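Local atomic coordinates of DUF4785 domain-containing protein (Legionella pneumophila subsp. pneumophila, PDB entry 4KH9), a protein that is of unknown function, a three-domain calcium-binding member of the DUF4785 family whose central and C-terminal domains belong to the E-set clan of immunoglobulin-like domains. Residues K158-S170 with K180-Y192. Residues are numbered along the deposited sequence; the frame is centred on the assembly and turned at random.
Sequences KFSITYLEVETDS and KATISLHNDITEY
The phenol ring of Y163 lies over H186, whose CB sits above one face of the ring, 3.8 Å from its centroid, as a CH-pi contact. With CG of Y163 between its own backbone N and carbonyl carbon (chi1 59°), the ring swings across the neighbouring strand; the imidazole is inclined to it by 42°, and CB of E165 meets the imidazole edge. The carboxylate of E165 goes instead to R45 in a salt bridge. Beneath these side chains 163-168 and 180-186 run antiparallel in the central, E-set-like domain, and strand 44-46 continues the sheet beyond 163-168. Y163 and H186 form a hydrogen-bonded pair, H186 N to Y163 O 2.9 Å. On the opposite face L164 and I183 lie side by side, L164 CD1 to I183 CG2 3.8 Å; L164 and V166 pack on V244 and T242 of strand 238-248. Next to the Y163-H186 pair, T162 OG1 is gripped twice: N187 ND2 reaches it at 2.8 Å, in the amide plane, and Y192 OH at 2.7 Å. N187 OD1 accepts I189 N, an Asx turn, and T190 N, an Asx motif, from opposite faces, fixing the amide's rotation. At the far end, D169 OD1 receives K180 N from above the carboxylate plane, at 3.1 Å, and also bonds Y173.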
ATOM      1  N   LYS A 158      -4.620 -16.865 -13.768  1.00 23.92           N
ATOM      2  CA  LYS A 158      -3.280 -17.384 -13.594  1.00 24.43           C
ATOM      3  C   LYS A 158      -2.509 -17.543 -14.917  1.00 29.87           C
ATOM      4  O   LYS A 158      -1.305 -17.251 -14.953  1.00 27.03           O
ATOM      5  CB  LYS A 158      -3.368 -18.767 -12.873  1.00 27.05           C
ATOM      6  CG  LYS A 158      -2.039 -19.287 -12.355  1.00 30.60           C
ATOM      7  CD  LYS A 158      -2.159 -20.566 -11.533  1.00 27.87           C
ATOM      8  CE  LYS A 158      -0.809 -20.937 -10.987  1.00 29.21           C
ATOM      9  NZ  LYS A 158      -0.886 -22.018  -9.967  1.00 34.01           N
ATOM     10  N   PHE A 159      -3.173 -18.010 -15.987  1.00 26.70           N
ATOM     11  CA  PHE A 159      -2.404 -18.281 -17.187  1.00 25.88           C
ATOM     12  C   PHE A 159      -2.676 -17.256 -18.304  1.00 28.60           C
ATOM     13  O   PHE A 159      -2.233 -17.455 -19.443  1.00 29.10           O
ATOM     14  CB  PHE A 159      -2.665 -19.729 -17.648  1.00 26.85           C
ATOM     15  CG  PHE A 159      -2.167 -20.710 -16.612  1.00 26.43           C
ATOM     16  CD1 PHE A 159      -0.796 -20.946 -16.449  1.00 27.11           C
ATOM     17  CD2 PHE A 159      -3.059 -21.421 -15.815  1.00 26.43           C
ATOM     18  CE1 PHE A 159      -0.339 -21.856 -15.503  1.00 26.26           C
ATOM     19  CE2 PHE A 159      -2.597 -22.329 -14.864  1.00 27.64           C
ATOM     20  CZ  PHE A 159      -1.238 -22.542 -14.712  1.00 25.46           C
ATOM     21  N   SER A 160      -3.307 -16.126 -17.952  1.00 24.09           N
ATOM     22  CA  SER A 160      -3.513 -15.003 -18.864  1.00 25.22           C
ATOM     23  C   SER A 160      -2.256 -14.159 -18.992  1.00 28.98           C
ATOM     24  O   SER A 160      -1.516 -14.007 -18.015  1.00 27.24           O
ATOM     25  CB  SER A 160      -4.654 -14.123 -18.370  1.00 27.22           C
ATOM     26  OG  SER A 160      -4.815 -13.032 -19.260  1.00 29.25           O
ATOM     27  N   ILE A 161      -2.010 -13.606 -20.186  1.00 28.51           N
ATOM     28  CA  ILE A 161      -0.847 -12.722 -20.402  1.00 29.30           C
ATOM     29  C   ILE A 161      -1.344 -11.245 -20.282  1.00 31.16           C
ATOM     30  O   ILE A 161      -0.563 -10.321 -20.467  1.00 30.89           O
ATOM     31  CB  ILE A 161      -0.107 -13.018 -21.743  1.00 33.69           C
ATOM     32  CG1 ILE A 161      -1.032 -12.773 -22.965  1.00 35.19           C
ATOM     33  CG2 ILE A 161       0.448 -14.470 -21.739  1.00 35.23           C
ATOM     34  CD1 ILE A 161      -0.323 -12.632 -24.374  1.00 41.13           C
ATOM     35  N   THR A 162      -2.634 -11.046 -19.948  1.00 27.32           N
ATOM     36  CA  THR A 162      -3.238  -9.713 -19.772  1.00 26.14           C
ATOM     37  C   THR A 162      -3.128  -9.314 -18.308  1.00 30.01           C
ATOM     38  O   THR A 162      -3.612 -10.032 -17.421  1.00 27.98           O
ATOM     39  CB  THR A 162      -4.693  -9.638 -20.263  1.00 31.75           C
ATOM     40  OG1 THR A 162      -4.727  -9.888 -21.658  1.00 29.20           O
ATOM     41  CG2 THR A 162      -5.324  -8.247 -20.013  1.00 27.61           C
ATOM     42  N   TYR A 163      -2.454  -8.176 -18.051  1.00 27.04           N
ATOM     43  CA  TYR A 163      -2.297  -7.709 -16.690  1.00 27.36           C
ATOM     44  C   TYR A 163      -2.570  -6.222 -16.582  1.00 32.59           C
ATOM     45  O   TYR A 163      -2.515  -5.490 -17.579  1.00 34.26           O
ATOM     46  CB  TYR A 163      -0.891  -8.027 -16.147  1.00 29.09           C
ATOM     47  CG  TYR A 163       0.233  -7.417 -16.950  1.00 33.52           C
ATOM     48  CD1 TYR A 163       0.701  -6.133 -16.671  1.00 35.12           C
ATOM     49  CD2 TYR A 163       0.866  -8.140 -17.966  1.00 35.45           C
ATOM     50  CE1 TYR A 163       1.770  -5.585 -17.373  1.00 35.75           C
ATOM     51  CE2 TYR A 163       1.925  -7.590 -18.690  1.00 36.94           C
ATOM     52  CZ  TYR A 163       2.385  -6.318 -18.376  1.00 40.73           C
ATOM     53  OH  TYR A 163       3.435  -5.764 -19.059  1.00 41.01           O
ATOM     54  N   LEU A 164      -2.871  -5.793 -15.363  1.00 29.93           N
ATOM     55  CA  LEU A 164      -3.078  -4.395 -15.016  1.00 29.06           C
ATOM     56  C   LEU A 164      -1.872  -3.931 -14.269  1.00 33.59           C
ATOM     57  O   LEU A 164      -1.479  -4.592 -13.308  1.00 33.80           O
ATOM     58  CB  LEU A 164      -4.348  -4.213 -14.170  1.00 28.22           C
ATOM     59  CG  LEU A 164      -4.696  -2.773 -13.777  1.00 32.25           C
ATOM     60  CD1 LEU A 164      -5.177  -1.976 -14.985  1.00 31.47           C
ATOM     61  CD2 LEU A 164      -5.715  -2.748 -12.680  1.00 34.95           C
ATOM     62  N   GLU A 165      -1.261  -2.821 -14.697  1.00 30.46           N
ATOM     63  CA  GLU A 165      -0.106  -2.270 -13.978  1.00 29.65           C
ATOM     64  C   GLU A 165      -0.506  -0.926 -13.310  1.00 31.65           C
ATOM     65  O   GLU A 165      -1.096  -0.090 -13.957  1.00 27.24           O
ATOM     66  CB  GLU A 165       1.097  -2.109 -14.911  1.00 30.94           C
ATOM     67  CG  GLU A 165       2.337  -1.667 -14.154  1.00 38.12           C
ATOM     68  CD  GLU A 165       3.607  -1.662 -14.979  1.00 58.23           C
ATOM     69  OE1 GLU A 165       4.046  -2.761 -15.382  1.00 48.98           O
ATOM     70  OE2 GLU A 165       4.190  -0.571 -15.185  1.00 45.81           O
ATOM     71  N   VAL A 166      -0.226  -0.769 -11.998  1.00 29.93           N
ATOM     72  CA  VAL A 166      -0.548   0.436 -11.229  1.00 30.32           C
ATOM     73  C   VAL A 166       0.688   0.884 -10.462  1.00 34.43           C
ATOM     74  O   VAL A 166       1.515   0.049 -10.071  1.00 33.63           O
ATOM     75  CB  VAL A 166      -1.746   0.239 -10.264  1.00 35.06           C
ATOM     76  CG1 VAL A 166      -2.995  -0.191 -11.016  1.00 35.09           C
ATOM     77  CG2 VAL A 166      -1.416  -0.739  -9.130  1.00 35.11           C
ATOM     78  N   GLU A 167       0.815   2.185 -10.237  1.00 31.27           N
ATOM     79  CA  GLU A 167       1.898   2.769  -9.417  1.00 31.04           C
ATOM     80  C   GLU A 167       1.571   4.213  -9.044  1.00 32.92           C
ATOM     81  O   GLU A 167       0.798   4.849  -9.740  1.00 33.85           O
ATOM     82  CB  GLU A 167       3.274   2.711 -10.107  1.00 32.77           C
ATOM     83  CG  GLU A 167       3.370   3.438 -11.426  1.00 47.56           C
ATOM     84  CD  GLU A 167       4.777   3.556 -11.980  1.00 69.25           C
ATOM     85  OE1 GLU A 167       5.642   4.159 -11.302  1.00 67.22           O
ATOM     86  OE2 GLU A 167       5.006   3.070 -13.110  1.00 56.11           O
ATOM     87  N   THR A 168       2.186   4.735  -7.966  1.00 27.22           N
ATOM     88  CA  THR A 168       2.021   6.146  -7.586  1.00 27.26           C
ATOM     89  C   THR A 168       3.391   6.836  -7.804  1.00 32.96           C
ATOM     90  O   THR A 168       4.401   6.143  -7.924  1.00 32.52           O
ATOM     91  CB  THR A 168       1.454   6.309  -6.182  1.00 32.60           C
ATOM     92  OG1 THR A 168       2.332   5.738  -5.229  1.00 31.62           O
ATOM     93  CG2 THR A 168       0.070   5.687  -6.033  1.00 33.34           C
ATOM     94  N   ASP A 169       3.416   8.165  -7.939  1.00 29.59           N
ATOM     95  CA  ASP A 169       4.664   8.897  -8.251  1.00 30.00           C
ATOM     96  C   ASP A 169       5.643   8.916  -7.057  1.00 37.84           C
ATOM     97  O   ASP A 169       6.802   9.293  -7.224  1.00 40.32           O
ATOM     98  CB  ASP A 169       4.369  10.331  -8.709  1.00 31.26           C
ATOM     99  CG  ASP A 169       3.581  11.235  -7.764  1.00 39.33           C
ATOM    100  OD1 ASP A 169       2.788  10.714  -6.958  1.00 37.16           O
ATOM    101  OD2 ASP A 169       3.633  12.454  -7.946  1.00 49.30           O
ATOM    102  N   SER A 170       5.179   8.509  -5.866  1.00 34.10           N
ATOM    103  CA  SER A 170       5.988   8.459  -4.649  1.00 34.43           C
ATOM    104  C   SER A 170       5.494   7.338  -3.763  1.00 39.12           C
ATOM    105  O   SER A 170       4.367   6.847  -3.941  1.00 35.48           O
ATOM    106  CB  SER A 170       5.940   9.802  -3.918  1.00 39.22           C
ATOM    107  OG  SER A 170       6.632   9.762  -2.683  1.00 47.76           O
ATOM    108  N   LYS A 180      -0.168  11.340  -7.728  1.00 25.42           N
ATOM    109  CA  LYS A 180      -0.393  11.015  -9.127  1.00 26.24           C
ATOM    110  C   LYS A 180      -0.229   9.488  -9.305  1.00 33.72           C
ATOM    111  O   LYS A 180       0.758   8.914  -8.855  1.00 33.17           O
ATOM    112  CB  LYS A 180       0.536  11.805 -10.037  1.00 30.39           C
ATOM    113  CG  LYS A 180       0.240  11.643 -11.519  1.00 45.33           C
ATOM    114  CD  LYS A 180       1.340  12.344 -12.320  1.00 57.97           C
ATOM    115  CE  LYS A 180       1.144  12.190 -13.797  1.00 66.09           C
ATOM    116  NZ  LYS A 180       2.329  12.664 -14.568  1.00 77.20           N
ATOM    117  N   ALA A 181      -1.229   8.828  -9.909  1.00 30.38           N
ATOM    118  CA  ALA A 181      -1.181   7.397 -10.176  1.00 29.65           C
ATOM    119  C   ALA A 181      -1.198   7.131 -11.673  1.00 31.30           C
ATOM    120  O   ALA A 181      -1.732   7.933 -12.446  1.00 31.11           O
ATOM    121  CB  ALA A 181      -2.355   6.695  -9.514  1.00 30.65           C
ATOM    122  N   THR A 182      -0.551   6.058 -12.085  1.00 26.81           N
ATOM    123  CA  THR A 182      -0.559   5.602 -13.477  1.00 27.10           C
ATOM    124  C   THR A 182      -1.175   4.229 -13.462  1.00 31.70           C
ATOM    125  O   THR A 182      -0.783   3.409 -12.637  1.00 30.80           O
ATOM    126  CB  THR A 182       0.836   5.633 -14.096  1.00 38.44           C
ATOM    127  OG1 THR A 182       1.447   6.884 -13.760  1.00 41.59           O
ATOM    128  CG2 THR A 182       0.792   5.432 -15.623  1.00 32.51           C
ATOM    129  N   ILE A 183      -2.160   3.998 -14.338  1.00 29.85           N
ATOM    130  CA  ILE A 183      -2.932   2.753 -14.447  1.00 28.89           C
ATOM    131  C   ILE A 183      -2.887   2.333 -15.910  1.00 32.54           C
ATOM    132  O   ILE A 183      -3.346   3.074 -16.776  1.00 29.10           O
ATOM    133  CB  ILE A 183      -4.395   3.001 -13.917  1.00 30.47           C
ATOM    134  CG1 ILE A 183      -4.389   3.478 -12.444  1.00 29.36           C
ATOM    135  CG2 ILE A 183      -5.294   1.753 -14.109  1.00 31.01           C
ATOM    136  CD1 ILE A 183      -5.566   4.488 -12.056  1.00 37.51           C
ATOM    137  N   SER A 184      -2.319   1.153 -16.183  1.00 29.34           N
ATOM    138  CA  SER A 184      -2.151   0.668 -17.560  1.00 28.91           C
ATOM    139  C   SER A 184      -2.597  -0.769 -17.716  1.00 32.63           C
ATOM    140  O   SER A 184      -2.333  -1.599 -16.855  1.00 29.89           O
ATOM    141  CB  SER A 184      -0.693   0.767 -18.003  1.00 30.16           C
ATOM    142  OG  SER A 184      -0.027   1.854 -17.389  1.00 47.19           O
ATOM    143  N   LEU A 185      -3.275  -1.049 -18.823  1.00 29.86           N
ATOM    144  CA  LEU A 185      -3.714  -2.389 -19.156  1.00 29.06           C
ATOM    145  C   LEU A 185      -2.835  -2.912 -20.287  1.00 35.45           C
ATOM    146  O   LEU A 185      -2.796  -2.304 -21.356  1.00 34.58           O
ATOM    147  CB  LEU A 185      -5.206  -2.417 -19.537  1.00 28.14           C
ATOM    148  CG  LEU A 185      -5.802  -3.833 -19.769  1.00 30.86           C
ATOM    149  CD1 LEU A 185      -5.772  -4.667 -18.476  1.00 29.62           C
ATOM    150  CD2 LEU A 185      -7.227  -3.743 -20.280  1.00 34.05           C
ATOM    151  N   HIS A 186      -2.149  -4.052 -20.055  1.00 34.56           N
ATOM    152  CA  HIS A 186      -1.222  -4.615 -21.031  1.00 35.85           C
ATOM    153  C   HIS A 186      -1.517  -6.062 -21.445  1.00 41.10           C
ATOM    154  O   HIS A 186      -2.024  -6.874 -20.668  1.00 38.10           O
ATOM    155  CB  HIS A 186       0.207  -4.597 -20.467  1.00 37.51           C
ATOM    156  CG  HIS A 186       0.726  -3.236 -20.098  1.00 42.14           C
ATOM    157  ND1 HIS A 186       1.125  -2.326 -21.068  1.00 45.19           N
ATOM    158  CD2 HIS A 186       0.947  -2.695 -18.878  1.00 43.82           C
ATOM    159  CE1 HIS A 186       1.551  -1.264 -20.406  1.00 44.45           C
ATOM    160  NE2 HIS A 186       1.487  -1.454 -19.085  1.00 44.22           N
ATOM    161  N   ASN A 187      -1.077  -6.375 -22.669  1.00 39.45           N
ATOM    162  CA  ASN A 187      -1.064  -7.661 -23.372  1.00 39.84           C
ATOM    163  C   ASN A 187      -0.079  -7.455 -24.515  1.00 48.62           C
ATOM    164  O   ASN A 187      -0.271  -6.519 -25.290  1.00 48.33           O
ATOM    165  CB  ASN A 187      -2.479  -8.051 -23.821  1.00 39.03           C
ATOM    166  CG  ASN A 187      -2.559  -9.364 -24.557  1.00 65.71           C
ATOM    167  OD1 ASN A 187      -2.070  -9.506 -25.681  1.00 66.27           O
ATOM    168  ND2 ASN A 187      -3.236 -10.329 -23.970  1.00 53.90           N
ATOM    169  N   ASP A 188       1.018  -8.235 -24.598  1.00 50.00           N
ATOM    170  CA  ASP A 188       2.035  -7.965 -25.631  1.00 52.20           C
ATOM    171  C   ASP A 188       1.578  -8.337 -27.082  1.00 59.67           C
ATOM    172  O   ASP A 188       2.313  -8.056 -28.031  1.00 61.69           O
ATOM    173  CB  ASP A 188       3.374  -8.646 -25.300  1.00 55.20           C
ATOM    174  CG  ASP A 188       3.412 -10.159 -25.255  1.00 73.26           C
ATOM    175  OD1 ASP A 188       2.323 -10.788 -25.169  1.00 74.60           O
ATOM    176  OD2 ASP A 188       4.535 -10.721 -25.257  1.00 81.38           O
ATOM    177  N   ILE A 189       0.353  -8.860 -27.259  1.00 57.15           N
ATOM    178  CA  ILE A 189      -0.170  -9.219 -28.573  1.00 58.47           C
ATOM    179  C   ILE A 189      -1.337  -8.308 -28.993  1.00 64.45           C
ATOM    180  O   ILE A 189      -1.507  -8.053 -30.191  1.00 66.04           O
ATOM    181  CB  ILE A 189      -0.624 -10.698 -28.562  1.00 61.82           C
ATOM    182  N   THR A 190      -2.140  -7.837 -28.014  1.00 59.75           N
ATOM    183  CA  THR A 190      -3.347  -7.029 -28.228  1.00 58.78           C
ATOM    184  C   THR A 190      -3.217  -5.594 -27.680  1.00 60.33           C
ATOM    185  O   THR A 190      -2.678  -5.373 -26.593  1.00 59.98           O
ATOM    186  CB  THR A 190      -4.545  -7.727 -27.536  1.00 68.18           C
ATOM    187  OG1 THR A 190      -4.615  -9.103 -27.913  1.00 71.79           O
ATOM    188  CG2 THR A 190      -5.869  -7.057 -27.826  1.00 67.04           C
ATOM    189  N   GLU A 191      -3.784  -4.636 -28.417  1.00 54.98           N
ATOM    190  CA  GLU A 191      -3.858  -3.227 -28.035  1.00 54.10           C
ATOM    191  C   GLU A 191      -5.294  -2.954 -27.630  1.00 54.32           C
ATOM    192  O   GLU A 191      -6.207  -3.091 -28.460  1.00 54.75           O
ATOM    193  CB  GLU A 191      -3.381  -2.290 -29.174  1.00 56.47           C
ATOM    194  CG  GLU A 191      -1.899  -2.392 -29.525  1.00 69.75           C
ATOM    195  CD  GLU A 191      -0.901  -1.890 -28.495  1.00103.32           C
ATOM    196  OE1 GLU A 191      -1.132  -0.810 -27.904  1.00100.97           O
ATOM    197  OE2 GLU A 191       0.146  -2.554 -28.324  1.00108.88           O
ATOM    198  N   TYR A 192      -5.513  -2.675 -26.337  1.00 46.29           N
ATOM    199  CA  TYR A 192      -6.871  -2.429 -25.838  1.00 44.71           C
ATOM    200  C   TYR A 192      -7.202  -0.953 -25.864  1.00 41.15           C
ATOM    201  O   TYR A 192      -6.293  -0.115 -25.835  1.00 37.88           O
ATOM    202  CB  TYR A 192      -7.045  -2.951 -24.391  1.00 46.08           C
ATOM    203  CG  TYR A 192      -6.775  -4.430 -24.199  1.00 48.32           C
ATOM    204  CD1 TYR A 192      -7.619  -5.392 -24.748  1.00 50.42           C
ATOM    205  CD2 TYR A 192      -5.710  -4.865 -23.420  1.00 49.01           C
ATOM    206  CE1 TYR A 192      -7.390  -6.755 -24.551  1.00 51.90           C
ATOM    207  CE2 TYR A 192      -5.481  -6.224 -23.201  1.00 49.96           C
ATOM    208  CZ  TYR A 192      -6.318  -7.167 -23.780  1.00 58.71           C
ATOM    209  OH  TYR A 192      -6.100  -8.514 -23.583  1.00 61.66           O
TER
HETATM  210  O   HOH W   1       0.800   1.843 -14.915  1.00 32.51           O